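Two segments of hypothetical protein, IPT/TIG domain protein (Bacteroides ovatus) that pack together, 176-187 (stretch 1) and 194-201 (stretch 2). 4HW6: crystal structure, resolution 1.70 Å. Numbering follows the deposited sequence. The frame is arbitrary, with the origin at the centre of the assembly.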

# COMPACT_ATOMS: atom_id res chain seq x y z
N ILE A 176 7.05 9.03 17.54
CA ILE A 176 8.43 9.22 17.08
C ILE A 176 9.31 8.24 17.84
O ILE A 176 9.30 8.21 19.09
N LYS A 177 10.05 7.44 17.09
CA LYS A 177 10.96 6.45 17.67
C LYS A 177 12.36 7.05 17.82
O LYS A 177 12.96 7.49 16.85
N THR A 178 12.89 7.05 19.04
CA THR A 178 14.27 7.47 19.26
C THR A 178 15.14 6.30 18.82
O THR A 178 15.04 5.20 19.36
N THR A 179 15.97 6.52 17.81
CA THR A 179 16.87 5.49 17.30
C THR A 179 18.32 5.75 17.68
O THR A 179 19.11 4.82 17.71
N ASN A 180 18.67 7.01 17.91
CA ASN A 180 20.06 7.45 18.05
C ASN A 180 20.93 7.03 16.85
O ASN A 180 22.14 6.78 16.98
N ILE A 181 20.29 6.97 15.69
CA ILE A 181 20.95 6.73 14.43
C ILE A 181 20.81 8.00 13.60
O ILE A 181 19.70 8.49 13.41
N GLY A 182 21.93 8.53 13.11
CA GLY A 182 21.92 9.82 12.41
C GLY A 182 21.28 9.84 11.05
O GLY A 182 20.73 10.86 10.65
N GLN A 183 21.34 8.73 10.32
CA GLN A 183 20.82 8.71 8.95
C GLN A 183 20.20 7.37 8.61
O GLN A 183 20.88 6.48 8.10
N CYS A 184 18.92 7.23 8.94
CA CYS A 184 18.24 5.94 8.80
C CYS A 184 17.82 5.75 7.36
O CYS A 184 16.88 6.42 6.89
N ALA A 185 18.50 4.84 6.66
CA ALA A 185 18.32 4.69 5.20
C ALA A 185 17.30 3.64 4.78
O ALA A 185 16.78 3.70 3.67
N ASP A 186 17.05 2.64 5.62
CA ASP A 186 16.11 1.58 5.30
C ASP A 186 15.71 0.84 6.59
O ASP A 186 16.39 0.94 7.61
N VAL A 187 14.61 0.11 6.51
CA VAL A 187 14.08 -0.66 7.65
C VAL A 187 13.52 -1.95 7.10
O VAL A 187 12.94 -1.97 6.01
N ASP A 194 12.81 -9.39 14.51
CA ASP A 194 13.57 -8.24 15.02
C ASP A 194 13.64 -7.16 13.92
O ASP A 194 13.61 -7.47 12.73
N MSE A 195 13.70 -5.90 14.33
CA MSE A 195 13.70 -4.80 13.37
C MSE A 195 15.13 -4.44 12.96
O MSE A 195 15.94 -4.18 13.81
N VAL A 196 15.40 -4.41 11.66
CA VAL A 196 16.70 -4.02 11.11
C VAL A 196 16.61 -2.58 10.63
O VAL A 196 15.63 -2.20 9.99
N VAL A 197 17.60 -1.77 10.97
CA VAL A 197 17.67 -0.39 10.48
C VAL A 197 19.09 -0.11 9.97
O VAL A 197 20.09 -0.38 10.67
N VAL A 198 19.17 0.42 8.76
CA VAL A 198 20.45 0.77 8.17
C VAL A 198 20.81 2.19 8.53
O VAL A 198 19.97 3.09 8.41
N ASP A 199 22.05 2.42 8.97
CA ASP A 199 22.59 3.77 9.18
C ASP A 199 23.56 4.04 8.04
O ASP A 199 24.55 3.33 7.90
N ASP A 200 23.27 5.05 7.22
CA ASP A 200 24.16 5.47 6.13
C ASP A 200 25.16 6.47 6.69
O ASP A 200 24.81 7.65 6.92
N GLN A 201 26.37 6.01 6.97
CA GLN A 201 27.39 6.83 7.63
C GLN A 201 28.77 6.57 7.02
O GLN A 201 29.00 5.56 6.37

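The contact is built on two antiparallel strands, 184-187 and 195-199, whose axes come within 4.7 Å, with Ile-181 and Gln-183 of the preceding loop also reaching stretch 2. Together the two stretches bury 618 Å².

Lys-177 opens the contact. Its CB points toward stretch 2, and the chain runs out t, t, t before turning p at chi4, so that CE lies 4.1 Å from SE of Met-195, the selenomethionine. The methylene portion thus serves as apolar cover, while NZ is hydrogen-bonded elsewhere in the structure. Thr-179, in rotamer p, contributes mainly within its own loop: its OG1 accepts a hydrogen bond of 3.0 Å from N of Ile-181. Thr-178 and Asn-180 stay out of reach.

Ile-181 is the apolar lid of the loop. With chi1 m and chi2 t it places CD1 3.8 Å from CG1 of Val-197, while its CG2 sits 3.4 Å from CG of Asp-199. The carboxylate of Asp-199, chi1 t, reaches back to the loop and takes two kinds of partner. OD1 accepts a hydrogen bond from N of Gln-183 at 3.2 Å. OD2 accepts one from water 1 at 2.7 Å, and the same water accepts from N of Gly-182 at 2.8 Å. One acidic side chain therefore ties down two successive loop amides, one directly and one through water.

Gln-183 sets its CB sideways with chi1 t, and its carbonyl O accepts a hydrogen bond from N of Asp-200 at 2.9 Å, continuing the backbone ladder beyond the strand.

From Cys-184 the side chains do not simply alternate: Cys-184 and Val-187 share a face with Val-197 and Asp-199, Asp-186 lies on the face of Val-198, and Ala-185, between Cys-184 and Asp-186 in sequence, points its CB toward stretch 2. Cys-184, rotamer m, packs its SG 3.9 Å from CG1 of Val-197, the same methyl that Ile-181 covers. Ala-185 puts CB 4.1 Å from CG1 of Val-198 and 4.1 Å from CB of Asp-200, while its N donates to O of Val-198 at 2.9 Å. The end of the Asp-186 side chain, chi1 t, leads away: OD1 accepts a weak hydrogen bond from N of Val-187 at 2.9 Å, and OD2 is satisfied elsewhere in the structure. Its own N has no partner in the model, a buried cost of the contact.

Val-187, rotamer p, closes the walk. Its CG2 meets CG of Met-195 at 3.8 Å and CG2 of Val-197 at 4.4 Å. The pattern to read is that Val-187 and Val-197 share a face with Cys-184 and Asp-199, and the Asp-199 carboxylate fastens the loop.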

# COMPACT_ATOMS: atom_id res chain seq x y z
CB ILE A 176 8.94 10.64 17.38
CG1 ILE A 176 8.11 11.67 16.59
CG2 ILE A 176 10.45 10.76 17.04
CD1 ILE A 176 8.39 13.12 16.95
CB LYS A 177 11.00 5.19 16.79
CG LYS A 177 11.97 4.13 17.33
CD LYS A 177 12.08 2.88 16.47
CE LYS A 177 12.91 1.81 17.17
NZ LYS A 177 12.34 1.43 18.52
CB THR A 178 14.56 7.81 20.73
OG1 THR A 178 13.66 8.83 21.18
CG2 THR A 178 16.00 8.33 20.89
CB THR A 179 16.84 5.45 15.76
OG1 THR A 179 17.28 6.72 15.27
CG2 THR A 179 15.43 5.13 15.22
CB ASN A 180 20.68 6.97 19.37
CG ASN A 180 20.07 7.66 20.58
OD1 ASN A 180 19.69 7.01 21.55
ND2 ASN A 180 19.94 8.96 20.50
CB ILE A 181 20.26 5.55 13.71
CG1 ILE A 181 20.46 4.25 14.50
CG2 ILE A 181 20.75 5.41 12.27
CD1 ILE A 181 19.62 3.07 14.00
CB GLN A 183 21.88 9.12 7.94
CG GLN A 183 21.31 9.49 6.57
CD GLN A 183 22.28 10.33 5.75
OE1 GLN A 183 23.42 9.93 5.49
NE2 GLN A 183 21.84 11.50 5.36
CB CYS A 184 17.02 5.85 9.71
SG CYS A 184 17.37 5.90 11.47
CB ALA A 185 19.66 4.38 4.55
CB ASP A 186 16.71 0.61 4.26
CG ASP A 186 15.63 -0.25 3.52
OD1 ASP A 186 14.40 0.03 3.66
OD2 ASP A 186 16.02 -1.18 2.76
CB VAL A 187 13.02 0.13 8.48
CG1 VAL A 187 11.86 0.62 7.59
CG2 VAL A 187 12.53 -0.70 9.65
CB ASP A 194 14.97 -8.66 15.47
CG ASP A 194 14.94 -9.62 16.65
OD1 ASP A 194 14.19 -9.39 17.63
OD2 ASP A 194 15.68 -10.62 16.60
CB MSE A 195 13.04 -3.58 14.00
CG MSE A 195 12.86 -2.40 13.07
SE MSE A 195 12.30 -0.83 14.12
CE MSE A 195 10.47 -1.38 14.46
CB VAL A 196 17.07 -4.91 9.89
CG1 VAL A 196 18.48 -4.63 9.39
CG2 VAL A 196 16.91 -6.38 10.24
CB VAL A 197 17.33 0.63 11.57
CG1 VAL A 197 17.41 2.05 11.02
CG2 VAL A 197 15.94 0.37 12.17
CB VAL A 198 20.40 0.60 6.63
CG1 VAL A 198 21.69 1.17 5.98
CG2 VAL A 198 20.25 -0.88 6.31
CB ASP A 199 23.35 3.83 10.49
CG ASP A 199 23.85 5.24 10.86
OD1 ASP A 199 23.43 6.26 10.24
OD2 ASP A 199 24.62 5.33 11.86
CB ASP A 200 23.33 6.08 4.99
CG ASP A 200 24.20 6.63 3.85
OD1 ASP A 200 25.44 6.46 3.84
OD2 ASP A 200 23.60 7.28 2.97
CB GLN A 201 27.37 6.64 9.15
CG GLN A 201 27.61 5.20 9.63
CD GLN A 201 29.07 4.80 9.54
OE1 GLN A 201 29.97 5.59 9.85
NE2 GLN A 201 29.32 3.56 9.13
O HOH W 1 24.41 7.38 13.65